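Local coordinates for selenium-binding protein (Sulfolobus tokodaii, PDB 2ECE), which is of unknown function but, as a beta-propeller member of the selenium-binding protein family, may bind selenium, at residues Met18-Pro23 / Ile328-Lys333; Phe334-Leu339 / Gly427-Asp432; Val345-Ile350 / Leu421-Ser426; Gln384-Ser389 / Arg393-Thr398; Ser444-Leu449 / Asp453-Ser458. All coordinates share one frame; numbering follows the deposited sequence.

Interaction 1: Met18-Pro23 / Ile328-Lys333; sequences MAMKAP and ISLDDK
Ala19 makes the lighter of two apolar touches on Leu330: its CB lies 4.3 Å from Leu330 CD1. Next along the helix, Met20 does most of the work. Its CG lies beside the backbone N (chi1 -73°), which sends the chain out toward the type I turn Ser329-Asp332. Met20 CG then sits 3.4 Å from Leu330 CB, tighter than normal van der Waals contact, the two side chains running past one another in opposing senses. Farther out, Met20 SD lies 3.7 Å from Asp331 CB, and a bend at chi3 swings CE to within 4.0 Å of Asp331 OD2. An alanine in place of Met20 would probably leave Leu330 CB and Asp331 CB without their apolar cover and open a gap between helix and turn. The turn itself is firmly tied. Asp331 OD1 accepts from Lys333 N at 2.9 Å, an Asx turn, with the donor well above the carboxylate plane, and from Ser329 OG at 2.6 Å on its syn side. The two bonds probably restrain the carboxylate's rotation where Met20 CE comes near it. Arg390 bonds both Ala19 O and Pro23 O, at the C-terminal end of the helix and just past it. Helix 16-20 rests on the connection between strands 326-328 and 334-339, while Leu330 also packs on Ala454 and Tyr459 from the chain's C-terminal end.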
# COMPACT_ATOMS: atom_id res chain seq x y z
N MET A 18 22.07 4.57 2.98
CA MET A 18 22.62 3.25 3.29
C MET A 18 21.72 2.14 2.75
O MET A 18 22.20 1.09 2.32
CB MET A 18 22.81 3.08 4.80
CG MET A 18 23.87 3.98 5.41
SD MET A 18 25.44 3.91 4.51
CE MET A 18 25.52 5.60 3.87
N ALA A 19 20.41 2.37 2.78
CA ALA A 19 19.47 1.37 2.28
C ALA A 19 19.66 1.17 0.77
O ALA A 19 19.60 0.05 0.27
CB ALA A 19 18.03 1.80 2.58
N MET A 20 19.90 2.27 0.06
CA MET A 20 20.09 2.24 -1.39
C MET A 20 21.32 1.44 -1.83
O MET A 20 21.29 0.78 -2.88
CB MET A 20 20.22 3.65 -1.95
CG MET A 20 18.93 4.44 -1.99
SD MET A 20 19.15 5.98 -2.92
CE MET A 20 19.24 5.35 -4.60
N LYS A 21 22.39 1.52 -1.05
CA LYS A 21 23.64 0.84 -1.37
C LYS A 21 23.71 -0.62 -0.93
O LYS A 21 24.70 -1.30 -1.20
CB LYS A 21 24.81 1.61 -0.75
CG LYS A 21 24.98 3.04 -1.25
CD LYS A 21 25.47 3.08 -2.69
CE LYS A 21 25.84 4.50 -3.12
NZ LYS A 21 26.40 4.55 -4.50
N ALA A 22 22.68 -1.11 -0.25
CA ALA A 22 22.68 -2.51 0.19
C ALA A 22 22.40 -3.46 -0.97
O ALA A 22 21.90 -3.04 -2.01
CB ALA A 22 21.65 -2.70 1.29
N PRO A 23 22.73 -4.75 -0.82
CA PRO A 23 22.51 -5.76 -1.86
C PRO A 23 21.07 -5.80 -2.36
O PRO A 23 20.13 -5.59 -1.58
CB PRO A 23 22.91 -7.06 -1.17
CG PRO A 23 23.93 -6.61 -0.16
CD PRO A 23 23.30 -5.37 0.39
N ILE A 328 7.49 6.26 -3.33
CA ILE A 328 8.64 7.13 -3.60
C ILE A 328 9.96 6.36 -3.54
O ILE A 328 10.17 5.54 -2.64
CB ILE A 328 8.71 8.27 -2.56
CG1 ILE A 328 7.38 9.02 -2.52
CG2 ILE A 328 9.86 9.21 -2.88
CD1 ILE A 328 7.27 10.01 -1.37
N SER A 329 10.85 6.62 -4.49
CA SER A 329 12.15 5.95 -4.48
C SER A 329 12.93 6.42 -3.25
O SER A 329 12.70 7.52 -2.76
CB SER A 329 12.93 6.25 -5.76
OG SER A 329 13.04 7.64 -5.99
N LEU A 330 13.85 5.59 -2.76
CA LEU A 330 14.63 5.93 -1.57
C LEU A 330 15.39 7.26 -1.60
O LEU A 330 15.59 7.88 -0.55
CB LEU A 330 15.62 4.80 -1.24
CG LEU A 330 15.12 3.66 -0.35
CD1 LEU A 330 14.81 4.20 1.03
CD2 LEU A 330 13.88 3.03 -0.97
N ASP A 331 15.83 7.70 -2.77
CA ASP A 331 16.57 8.96 -2.88
C ASP A 331 15.61 10.14 -2.91
O ASP A 331 16.02 11.28 -3.07
CB ASP A 331 17.42 8.97 -4.15
CG ASP A 331 16.62 8.62 -5.39
OD1 ASP A 331 15.37 8.68 -5.33
OD2 ASP A 331 17.23 8.29 -6.43
N ASP A 332 14.32 9.85 -2.76
CA ASP A 332 13.29 10.89 -2.76
C ASP A 332 13.25 11.66 -4.07
O ASP A 332 12.72 12.77 -4.12
CB ASP A 332 13.50 11.87 -1.60
CG ASP A 332 13.18 11.25 -0.25
OD1 ASP A 332 12.28 10.38 -0.19
OD2 ASP A 332 13.79 11.65 0.76
N LYS A 333 13.80 11.08 -5.13
CA LYS A 333 13.82 11.76 -6.42
C LYS A 333 12.60 11.48 -7.29
O LYS A 333 12.16 12.35 -8.05
CB LYS A 333 15.10 11.38 -7.18
CG LYS A 333 15.34 12.17 -8.45
CD LYS A 333 16.59 11.69 -9.18
CE LYS A 333 16.89 12.58 -10.38
NZ LYS A 333 18.08 12.09 -11.16

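Interaction 2: Phe334-Leu339 / Gly427-Asp432; sequences FLYLSL and GGLEID
Gly427 brings its backbone up to the ring of Phe334: Gly427 N lies 3.5 Å from Phe334 CZ, and Gly427 CA is 4.0 Å from the same carbon. The approach is oblique to the ring, and it is the far end of the phenyl group that does the touching. Phe334 gets there with CG beside its backbone N (chi1 -66°), and the ring is also packed on Gln347 and Asp349 of strand 344-349. Gly427 takes a positive phi of 105°, where a CB would press on the carbonyl O of the preceding residue, so the backbone shape calls for glycine. Gly428, also at positive phi, would meet the same clash and likewise calls for glycine; it carries the chain into strand 429-438. Two blades of the beta-propeller face each other here: strand 334-339 is the second strand of one four-stranded antiparallel blade, and strand 429-438 is the outermost strand of the next. Leu429, the first residue of that strand, directs its CB toward strand 334-339. Its CG lies 4.2 Å from Tyr336 CE2, at the edge of the ring and near its plane. Although the CA atoms of Tyr336 and Leu429 are 10.1 Å apart, the long phenol side chain bridges much of that distance. Tyr336 also packs on Ala423, Leu386 and Ile388, and Leu429 leans on Leu421 of its own sheet.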
# COMPACT_ATOMS: atom_id res chain seq x y z
N PHE A 334 12.03 10.29 -7.18
CA PHE A 334 10.87 9.93 -8.01
C PHE A 334 9.62 9.51 -7.25
O PHE A 334 9.68 8.86 -6.21
CB PHE A 334 11.27 8.83 -8.99
CG PHE A 334 12.29 9.27 -10.02
CD1 PHE A 334 11.94 10.17 -11.02
CD2 PHE A 334 13.60 8.81 -9.96
CE1 PHE A 334 12.88 10.60 -11.96
CE2 PHE A 334 14.55 9.24 -10.90
CZ PHE A 334 14.19 10.13 -11.90
N LEU A 335 8.47 9.89 -7.81
CA LEU A 335 7.16 9.58 -7.25
C LEU A 335 6.49 8.71 -8.32
O LEU A 335 6.39 9.12 -9.47
CB LEU A 335 6.38 10.88 -7.04
CG LEU A 335 5.28 11.05 -5.97
CD1 LEU A 335 4.13 11.84 -6.58
CD2 LEU A 335 4.79 9.71 -5.46
N TYR A 336 6.09 7.49 -7.96
CA TYR A 336 5.44 6.62 -8.93
C TYR A 336 3.96 6.50 -8.59
O TYR A 336 3.61 6.41 -7.42
CB TYR A 336 6.08 5.23 -8.93
CG TYR A 336 7.52 5.23 -9.39
CD1 TYR A 336 8.55 5.51 -8.50
CD2 TYR A 336 7.84 4.98 -10.73
CE1 TYR A 336 9.88 5.55 -8.93
CE2 TYR A 336 9.17 5.02 -11.17
CZ TYR A 336 10.18 5.31 -10.27
OH TYR A 336 11.49 5.36 -10.71
N LEU A 337 3.11 6.53 -9.61
CA LEU A 337 1.68 6.41 -9.39
C LEU A 337 1.14 5.31 -10.29
O LEU A 337 1.69 5.05 -11.37
CB LEU A 337 0.91 7.69 -9.77
CG LEU A 337 1.33 9.15 -9.66
CD1 LEU A 337 0.09 10.01 -9.90
CD2 LEU A 337 1.92 9.47 -8.31
N SER A 338 0.07 4.68 -9.85
CA SER A 338 -0.58 3.66 -10.66
C SER A 338 -1.93 4.26 -11.01
O SER A 338 -2.52 5.00 -10.21
CB SER A 338 -0.75 2.36 -9.87
OG SER A 338 -1.62 2.54 -8.76
N LEU A 339 -2.41 4.00 -12.22
CA LEU A 339 -3.72 4.48 -12.64
C LEU A 339 -4.50 3.21 -12.91
O LEU A 339 -4.40 2.62 -13.98
CB LEU A 339 -3.62 5.33 -13.92
CG LEU A 339 -3.27 6.82 -13.78
CD1 LEU A 339 -1.81 6.98 -13.39
CD2 LEU A 339 -3.54 7.52 -15.12
N GLY A 427 15.56 9.44 -15.06
CA GLY A 427 14.35 9.67 -15.83
C GLY A 427 14.12 8.61 -16.88
O GLY A 427 14.94 8.43 -17.78
N GLY A 428 12.99 7.90 -16.78
CA GLY A 428 12.68 6.86 -17.74
C GLY A 428 12.03 5.64 -17.10
O GLY A 428 12.44 5.20 -16.03
N LEU A 429 11.02 5.08 -17.78
CA LEU A 429 10.30 3.90 -17.30
C LEU A 429 10.01 2.93 -18.44
O LEU A 429 9.38 3.31 -19.43
CB LEU A 429 8.97 4.32 -16.67
CG LEU A 429 8.61 3.98 -15.22
CD1 LEU A 429 7.09 3.94 -15.11
CD2 LEU A 429 9.21 2.65 -14.80
N GLU A 430 10.45 1.69 -18.31
CA GLU A 430 10.22 0.67 -19.34
C GLU A 430 9.67 -0.61 -18.71
O GLU A 430 9.97 -0.92 -17.55
CB GLU A 430 11.52 0.31 -20.06
CG GLU A 430 12.16 1.42 -20.89
CD GLU A 430 11.31 1.84 -22.08
OE1 GLU A 430 10.63 0.96 -22.66
OE2 GLU A 430 11.35 3.03 -22.44
N ILE A 431 8.88 -1.35 -19.47
CA ILE A 431 8.32 -2.61 -19.00
C ILE A 431 9.36 -3.70 -19.27
O ILE A 431 9.86 -3.81 -20.39
CB ILE A 431 7.04 -3.00 -19.76
CG1 ILE A 431 5.98 -1.92 -19.61
CG2 ILE A 431 6.51 -4.32 -19.25
CD1 ILE A 431 4.80 -2.08 -20.57
N ASP A 432 9.71 -4.48 -18.26
CA ASP A 432 10.66 -5.55 -18.49
C ASP A 432 9.89 -6.60 -19.28
O ASP A 432 8.84 -7.06 -18.84
CB ASP A 432 11.15 -6.16 -17.17
CG ASP A 432 12.33 -7.08 -17.37
OD1 ASP A 432 13.46 -6.57 -17.46
OD2 ASP A 432 12.13 -8.31 -17.44

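Interaction 3: Val345-Ile350 / Leu421-Ser426; sequences VRQYDI and LNANPS
Val345 presses its branched side chain onto one methyl group of Leu421. Starting at the root, Val345 CB lies 3.8 Å from Leu421 CD1. The CG1 branch comes closer, 3.6 Å from Leu421 CD1; it is turned that way because it stands opposite the backbone N (chi1 173°). The other branch, CG2, is 4.1 Å from Leu421 CD1 and also packs against Leu386. Leu421 reaches out to meet all three carbons with an extended chain, so the two residues meet tip to tip across a CA separation of 9.2 Å. Two residues further along both strands, the end of the Gln347 side chain approaches the Ala423 methyl and the backbone of Asn424. Asn424 marks the point where its strand gives way to a turn: Asn424 OD1 accepts from Ser426 N at 2.7 Å, in the carbonyl plane and on a lone pair, which makes an Asx turn. Arg346 points the other way, with NH1 bonded to Tyr348 OH at 3.0 Å and the hydroxyl lying almost in the guanidinium plane; its NE also makes a salt bridge to Glu344. Strand 344-349, between strands 334-339 and 357-363 of one blade, thus faces strand 417-423, between strands 394-398 and 429-438 of the next, and Leu429 fills in beside Val345, Gln347 and Leu421.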
# COMPACT_ATOMS: atom_id res chain seq x y z
N VAL A 345 1.29 3.33 -15.18
CA VAL A 345 2.18 3.49 -14.04
C VAL A 345 2.99 4.67 -14.55
O VAL A 345 3.48 4.64 -15.69
CB VAL A 345 3.14 2.30 -13.82
CG1 VAL A 345 4.12 2.67 -12.71
CG2 VAL A 345 2.37 1.05 -13.41
N ARG A 346 3.09 5.72 -13.74
CA ARG A 346 3.83 6.90 -14.12
C ARG A 346 4.97 7.15 -13.14
O ARG A 346 4.93 6.70 -11.99
CB ARG A 346 2.92 8.13 -14.14
CG ARG A 346 1.78 8.06 -15.13
CD ARG A 346 0.99 9.36 -15.14
NE ARG A 346 -0.08 9.35 -16.14
CZ ARG A 346 -0.76 10.42 -16.51
NH1 ARG A 346 -0.50 11.60 -15.97
NH2 ARG A 346 -1.71 10.31 -17.43
N GLN A 347 5.97 7.88 -13.61
CA GLN A 347 7.13 8.25 -12.80
C GLN A 347 7.23 9.77 -12.84
O GLN A 347 7.33 10.36 -13.91
CB GLN A 347 8.41 7.64 -13.38
CG GLN A 347 9.68 8.14 -12.70
CD GLN A 347 10.93 7.83 -13.49
OE1 GLN A 347 11.80 7.07 -13.04
NE2 GLN A 347 11.03 8.40 -14.68
N TYR A 348 7.19 10.40 -11.67
CA TYR A 348 7.30 11.85 -11.60
C TYR A 348 8.58 12.24 -10.88
O TYR A 348 8.86 11.75 -9.78
CB TYR A 348 6.11 12.46 -10.85
CG TYR A 348 4.82 12.49 -11.61
CD1 TYR A 348 4.01 11.36 -11.70
CD2 TYR A 348 4.39 13.66 -12.24
CE1 TYR A 348 2.80 11.39 -12.40
CE2 TYR A 348 3.19 13.71 -12.94
CZ TYR A 348 2.40 12.57 -13.02
OH TYR A 348 1.20 12.60 -13.71
N ASP A 349 9.36 13.11 -11.51
CA ASP A 349 10.59 13.59 -10.90
C ASP A 349 10.14 14.59 -9.85
O ASP A 349 9.47 15.57 -10.18
CB ASP A 349 11.46 14.27 -11.96
CG ASP A 349 12.72 14.89 -11.39
OD1 ASP A 349 13.80 14.71 -12.00
OD2 ASP A 349 12.64 15.56 -10.34
N ILE A 350 10.46 14.34 -8.59
CA ILE A 350 10.06 15.27 -7.55
C ILE A 350 11.23 16.00 -6.91
O ILE A 350 11.20 16.31 -5.72
CB ILE A 350 9.22 14.57 -6.44
CG1 ILE A 350 9.92 13.30 -5.95
CG2 ILE A 350 7.84 14.25 -6.97
CD1 ILE A 350 9.19 12.62 -4.81
N LEU A 421 9.05 -3.36 -13.93
CA LEU A 421 9.38 -2.20 -14.74
C LEU A 421 10.83 -1.86 -14.43
O LEU A 421 11.30 -2.06 -13.32
CB LEU A 421 8.50 -1.01 -14.36
CG LEU A 421 6.98 -1.19 -14.41
CD1 LEU A 421 6.30 0.12 -14.02
CD2 LEU A 421 6.56 -1.61 -15.81
N ASN A 422 11.55 -1.36 -15.43
CA ASN A 422 12.93 -0.96 -15.24
C ASN A 422 12.92 0.56 -15.22
O ASN A 422 12.57 1.19 -16.21
CB ASN A 422 13.80 -1.49 -16.39
CG ASN A 422 13.93 -3.00 -16.36
OD1 ASN A 422 13.67 -3.68 -17.36
ND2 ASN A 422 14.35 -3.55 -15.22
N ALA A 423 13.26 1.14 -14.07
CA ALA A 423 13.25 2.59 -13.93
C ALA A 423 14.65 3.18 -14.10
O ALA A 423 15.63 2.64 -13.58
CB ALA A 423 12.68 2.99 -12.58
N ASN A 424 14.72 4.29 -14.81
CA ASN A 424 15.98 4.97 -15.07
C ASN A 424 16.29 6.00 -13.99
O ASN A 424 15.52 6.94 -13.78
CB ASN A 424 15.93 5.66 -16.44
CG ASN A 424 17.29 6.17 -16.88
OD1 ASN A 424 17.97 6.88 -16.15
ND2 ASN A 424 17.69 5.80 -18.10
N PRO A 425 17.42 5.84 -13.29
CA PRO A 425 17.82 6.76 -12.22
C PRO A 425 17.82 8.24 -12.64
O PRO A 425 17.79 9.13 -11.79
CB PRO A 425 19.21 6.25 -11.82
CG PRO A 425 19.69 5.53 -13.07
CD PRO A 425 18.45 4.81 -13.50
N SER A 426 17.85 8.50 -13.94
CA SER A 426 17.85 9.88 -14.40
C SER A 426 16.63 10.19 -15.27
O SER A 426 16.68 11.09 -16.11
CB SER A 426 19.13 10.19 -15.18
OG SER A 426 20.27 10.07 -14.34

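Interaction 4: Gln384-Ser389 / Arg393-Thr398; sequences QMLEIS and RRVYVT
Glu387 and Tyr396 form the hydrogen-bonded pair at the middle of this ladder, with Tyr396 N 2.8 Å from Glu387 O and Glu387 N answering to Tyr396 O. Backbone bonds continue at both ends, from Gln384 N and Ser389 N to Thr398 O and Arg394 O, and from Thr398 N to Met385 O. Two side chains join the polar set. Ser389 OG accepts from Arg394 N at 3.0 Å and also bonds Asp391, while it lies over one face of the Arg394 guanidinium, whose salt bridges go to Glu25 and Asp391. A water bridges Met385 N and Thr398 OG1, and that hydroxyl has His445 O as a further partner. The apolar contacts lie on the face carrying Leu386, Ile388, Val395 and Val397: Leu386 CD2 lies 3.8 Å from Val397 CG2, the side chains running side by side. With axes at 161°, the strands form an antiparallel beta hairpin, the two innermost strands of a propeller blade.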
# COMPACT_ATOMS: atom_id res chain seq x y z
N GLN A 384 -2.10 -1.45 -9.89
CA GLN A 384 -2.66 -1.03 -8.62
C GLN A 384 -1.51 -0.80 -7.63
O GLN A 384 -0.93 0.28 -7.57
CB GLN A 384 -3.65 -2.08 -8.13
CG GLN A 384 -4.74 -1.58 -7.22
CD GLN A 384 -4.20 -1.07 -5.89
OE1 GLN A 384 -3.78 0.08 -5.78
NE2 GLN A 384 -4.21 -1.93 -4.88
N MET A 385 -1.14 -1.84 -6.89
CA MET A 385 -0.05 -1.72 -5.94
C MET A 385 1.28 -1.69 -6.66
O MET A 385 1.47 -2.36 -7.68
CB MET A 385 -0.04 -2.87 -4.93
CG MET A 385 -1.07 -2.74 -3.82
SD MET A 385 -1.15 -1.10 -3.08
CE MET A 385 0.38 -1.05 -2.13
N LEU A 386 2.21 -0.90 -6.12
CA LEU A 386 3.55 -0.77 -6.68
C LEU A 386 4.56 -0.95 -5.57
O LEU A 386 4.25 -0.74 -4.39
CB LEU A 386 3.76 0.64 -7.25
CG LEU A 386 2.80 1.24 -8.27
CD1 LEU A 386 3.10 2.73 -8.46
CD2 LEU A 386 2.94 0.49 -9.59
N GLU A 387 5.77 -1.37 -5.93
CA GLU A 387 6.83 -1.47 -4.94
C GLU A 387 8.15 -1.25 -5.67
O GLU A 387 8.33 -1.73 -6.78
CB GLU A 387 6.82 -2.81 -4.21
CG GLU A 387 7.64 -2.71 -2.93
CD GLU A 387 7.39 -1.40 -2.20
OE1 GLU A 387 6.37 -1.30 -1.50
OE2 GLU A 387 8.21 -0.46 -2.36
N ILE A 388 9.05 -0.52 -5.03
CA ILE A 388 10.33 -0.19 -5.65
C ILE A 388 11.52 -0.78 -4.91
O ILE A 388 11.57 -0.77 -3.68
CB ILE A 388 10.54 1.34 -5.67
CG1 ILE A 388 9.24 2.04 -6.07
CG2 ILE A 388 11.66 1.69 -6.64
CD1 ILE A 388 9.20 3.53 -5.69
N SER A 389 12.49 -1.28 -5.67
CA SER A 389 13.69 -1.84 -5.07
C SER A 389 14.40 -0.69 -4.37
O SER A 389 14.18 0.48 -4.69
CB SER A 389 14.59 -2.43 -6.16
OG SER A 389 14.88 -1.46 -7.15
N ARG A 393 15.95 0.99 -9.15
CA ARG A 393 15.94 0.60 -10.56
C ARG A 393 14.79 -0.31 -11.01
O ARG A 393 14.48 -0.36 -12.20
CB ARG A 393 17.27 -0.08 -10.91
CG ARG A 393 18.49 0.78 -10.61
CD ARG A 393 19.78 -0.03 -10.71
NE ARG A 393 20.93 0.75 -10.25
CZ ARG A 393 21.54 1.69 -10.97
NH1 ARG A 393 21.12 1.98 -12.19
NH2 ARG A 393 22.57 2.36 -10.45
N ARG A 394 14.15 -1.00 -10.07
CA ARG A 394 13.07 -1.92 -10.42
C ARG A 394 11.75 -1.59 -9.71
O ARG A 394 11.74 -1.32 -8.50
CB ARG A 394 13.48 -3.36 -10.09
CG ARG A 394 14.81 -3.78 -10.74
CD ARG A 394 15.35 -5.08 -10.15
NE ARG A 394 15.79 -4.91 -8.77
CZ ARG A 394 16.92 -4.30 -8.40
NH1 ARG A 394 17.74 -3.79 -9.32
NH2 ARG A 394 17.24 -4.21 -7.12
N VAL A 395 10.65 -1.61 -10.46
CA VAL A 395 9.33 -1.34 -9.91
C VAL A 395 8.46 -2.56 -10.17
O VAL A 395 8.30 -2.98 -11.32
CB VAL A 395 8.66 -0.11 -10.56
CG1 VAL A 395 7.32 0.18 -9.87
CG2 VAL A 395 9.58 1.11 -10.46
N TYR A 396 7.92 -3.15 -9.11
CA TYR A 396 7.07 -4.32 -9.25
C TYR A 396 5.62 -3.84 -9.23
O TYR A 396 5.28 -2.93 -8.47
CB TYR A 396 7.36 -5.30 -8.12
CG TYR A 396 8.78 -5.83 -8.17
CD1 TYR A 396 9.11 -6.92 -8.98
CD2 TYR A 396 9.81 -5.22 -7.45
CE1 TYR A 396 10.42 -7.38 -9.07
CE2 TYR A 396 11.13 -5.68 -7.54
CZ TYR A 396 11.43 -6.76 -8.35
OH TYR A 396 12.72 -7.23 -8.42
N VAL A 397 4.78 -4.44 -10.06
CA VAL A 397 3.39 -4.02 -10.18
C VAL A 397 2.39 -5.17 -10.13
O VAL A 397 2.57 -6.18 -10.82
CB VAL A 397 3.18 -3.29 -11.52
CG1 VAL A 397 1.82 -2.61 -11.54
CG2 VAL A 397 4.31 -2.29 -11.76
N THR A 398 1.34 -5.03 -9.31
CA THR A 398 0.28 -6.04 -9.24
C THR A 398 -1.03 -5.33 -9.63
O THR A 398 -1.04 -4.11 -9.78
CB THR A 398 0.16 -6.71 -7.86
OG1 THR A 398 -0.08 -5.72 -6.85
CG2 THR A 398 1.44 -7.50 -7.55
O HOH W 1 -2.49 -4.40 -6.22

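Interaction 5: Ser444-Leu449 / Asp453-Ser458; sequences SHQVRL and DASSDS
Leu449 and Asp453 bring their CA atoms to 5.7 Å as the chain leaves strand 443-449 and folds back beside it. The carboxylate of Asp453 ties the return down at both oxygens. OD2 takes Leu449 N at 3.0 Å, and OD1 takes Ser455 N in an Asx turn, each through an anti lone pair. A water adds a bridge from Asp453 OD2 to Leu449 O. The strand itself closes the propeller: it comes from near the C-terminus yet pairs with strand 27-33, adding an edge strand to a sheet built otherwise from the N-terminal part of the chain, a molecular Velcro. Arg448 then reaches over to the loop. Its NH1 makes a salt bridge to Asp453 OD1 at 3.0 Å, the two planes only 18° apart. NH1 and NH2 together grip Ser455 OG end-on, at 3.0 and 2.9 Å, and NE bonds Phe76 O. Ser456 CB sits over one guanidinium face and NE2 of Gln446, whose OE1 is bonded to Phe76 N, over the opposite one. A leucine at Arg448 would probably leave the buried Asp453 carboxylate without its countercharge and Ser455 OG without two donors. Ser455 OG also has Glu387 as a polar partner, at a doubtfully short separation, and a water weakly linked to Gln446 NE2.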
# COMPACT_ATOMS: atom_id res chain seq x y z
N SER A 444 -3.46 -10.61 -7.10
CA SER A 444 -2.28 -10.16 -6.36
C SER A 444 -2.39 -8.74 -5.81
O SER A 444 -2.97 -7.86 -6.44
CB SER A 444 -1.04 -10.29 -7.25
OG SER A 444 -1.25 -9.66 -8.50
N HIS A 445 -1.82 -8.52 -4.62
CA HIS A 445 -1.86 -7.20 -4.01
C HIS A 445 -0.48 -6.69 -3.61
O HIS A 445 0.42 -6.58 -4.45
CB HIS A 445 -2.81 -7.19 -2.80
CG HIS A 445 -3.43 -5.85 -2.54
ND1 HIS A 445 -4.63 -5.47 -3.08
CD2 HIS A 445 -2.96 -4.77 -1.86
CE1 HIS A 445 -4.88 -4.21 -2.76
NE2 HIS A 445 -3.89 -3.77 -2.02
N GLN A 446 -0.28 -6.38 -2.33
CA GLN A 446 1.01 -5.82 -1.91
C GLN A 446 2.21 -6.73 -2.07
O GLN A 446 2.13 -7.95 -1.90
CB GLN A 446 0.94 -5.32 -0.47
CG GLN A 446 2.17 -4.48 -0.09
CD GLN A 446 1.91 -3.59 1.09
OE1 GLN A 446 1.47 -4.05 2.15
NE2 GLN A 446 2.18 -2.30 0.93
N VAL A 447 3.34 -6.12 -2.40
CA VAL A 447 4.59 -6.83 -2.59
C VAL A 447 5.62 -6.35 -1.58
O VAL A 447 5.77 -5.15 -1.36
CB VAL A 447 5.15 -6.58 -4.03
CG1 VAL A 447 6.53 -7.19 -4.18
CG2 VAL A 447 4.20 -7.19 -5.05
N ARG A 448 6.32 -7.29 -0.94
CA ARG A 448 7.37 -6.94 0.00
C ARG A 448 8.64 -7.64 -0.47
O ARG A 448 8.67 -8.87 -0.59
CB ARG A 448 7.03 -7.38 1.44
CG ARG A 448 6.67 -6.21 2.37
CD ARG A 448 5.28 -5.66 2.07
NE ARG A 448 5.02 -4.35 2.67
CZ ARG A 448 5.47 -3.20 2.19
NH1 ARG A 448 6.22 -3.18 1.09
NH2 ARG A 448 5.17 -2.06 2.80
N LEU A 449 9.68 -6.87 -0.74
CA LEU A 449 10.94 -7.43 -1.21
C LEU A 449 11.84 -7.86 -0.05
O LEU A 449 11.96 -7.16 0.95
CB LEU A 449 11.67 -6.41 -2.08
CG LEU A 449 10.84 -5.81 -3.23
CD1 LEU A 449 11.66 -4.72 -3.93
CD2 LEU A 449 10.44 -6.91 -4.21
N ASP A 453 12.13 -2.64 1.18
CA ASP A 453 11.85 -1.91 -0.05
C ASP A 453 11.51 -0.46 0.25
O ASP A 453 11.73 0.02 1.37
CB ASP A 453 10.71 -2.59 -0.82
CG ASP A 453 9.51 -2.89 0.06
OD1 ASP A 453 8.96 -1.95 0.64
OD2 ASP A 453 9.13 -4.08 0.17
N ALA A 454 10.96 0.24 -0.74
CA ALA A 454 10.63 1.65 -0.59
C ALA A 454 9.42 2.01 0.27
O ALA A 454 9.20 3.20 0.54
CB ALA A 454 10.48 2.27 -1.98
N SER A 455 8.63 1.03 0.71
CA SER A 455 7.46 1.35 1.53
C SER A 455 7.38 0.51 2.79
O SER A 455 6.41 0.58 3.54
CB SER A 455 6.17 1.17 0.73
OG SER A 455 5.81 -0.20 0.61
N SER A 456 8.42 -0.28 3.04
CA SER A 456 8.45 -1.16 4.20
C SER A 456 9.21 -0.60 5.40
O SER A 456 8.92 -0.98 6.53
CB SER A 456 9.09 -2.49 3.82
OG SER A 456 10.47 -2.32 3.54
N ASP A 457 10.17 0.29 5.14
CA ASP A 457 11.01 0.86 6.19
C ASP A 457 10.99 2.38 6.30
O ASP A 457 10.81 3.09 5.32
CB ASP A 457 12.47 0.47 5.97
CG ASP A 457 12.73 -1.01 6.16
OD1 ASP A 457 11.96 -1.82 5.61
OD2 ASP A 457 13.71 -1.34 6.85
N SER A 458 11.19 2.87 7.52
CA SER A 458 11.29 4.31 7.76
C SER A 458 12.64 4.42 8.47
O SER A 458 13.10 3.47 9.10
CB SER A 458 10.15 4.83 8.64
OG SER A 458 10.06 4.13 9.87
O HOH W 2 3.06 0.01 -0.23
O HOH W 3 10.27 -5.63 2.32

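Along the chain, interaction 4 lies within the span bounded by interaction 3, and interaction 3 within that of interaction 2; interaction 5 follows them, and interaction 1 comes first, closing before interaction 2 opens and linking back to the N-terminal helix. Interactions 2 and 3, with centres about 4 Å apart, are one interface between two neighbouring propeller blades. Interaction 4, about 9 Å from the centre of interaction 2, is the inner hairpin of the second of these blades. It touches interaction 5, centred about 8 Å away, where the C-terminal strand completes the N-terminal blade. Interaction 1 packs against interaction 5 through Leu330 and Ala454. Together they join the last two blades to both chain ends, where the propeller ring closes.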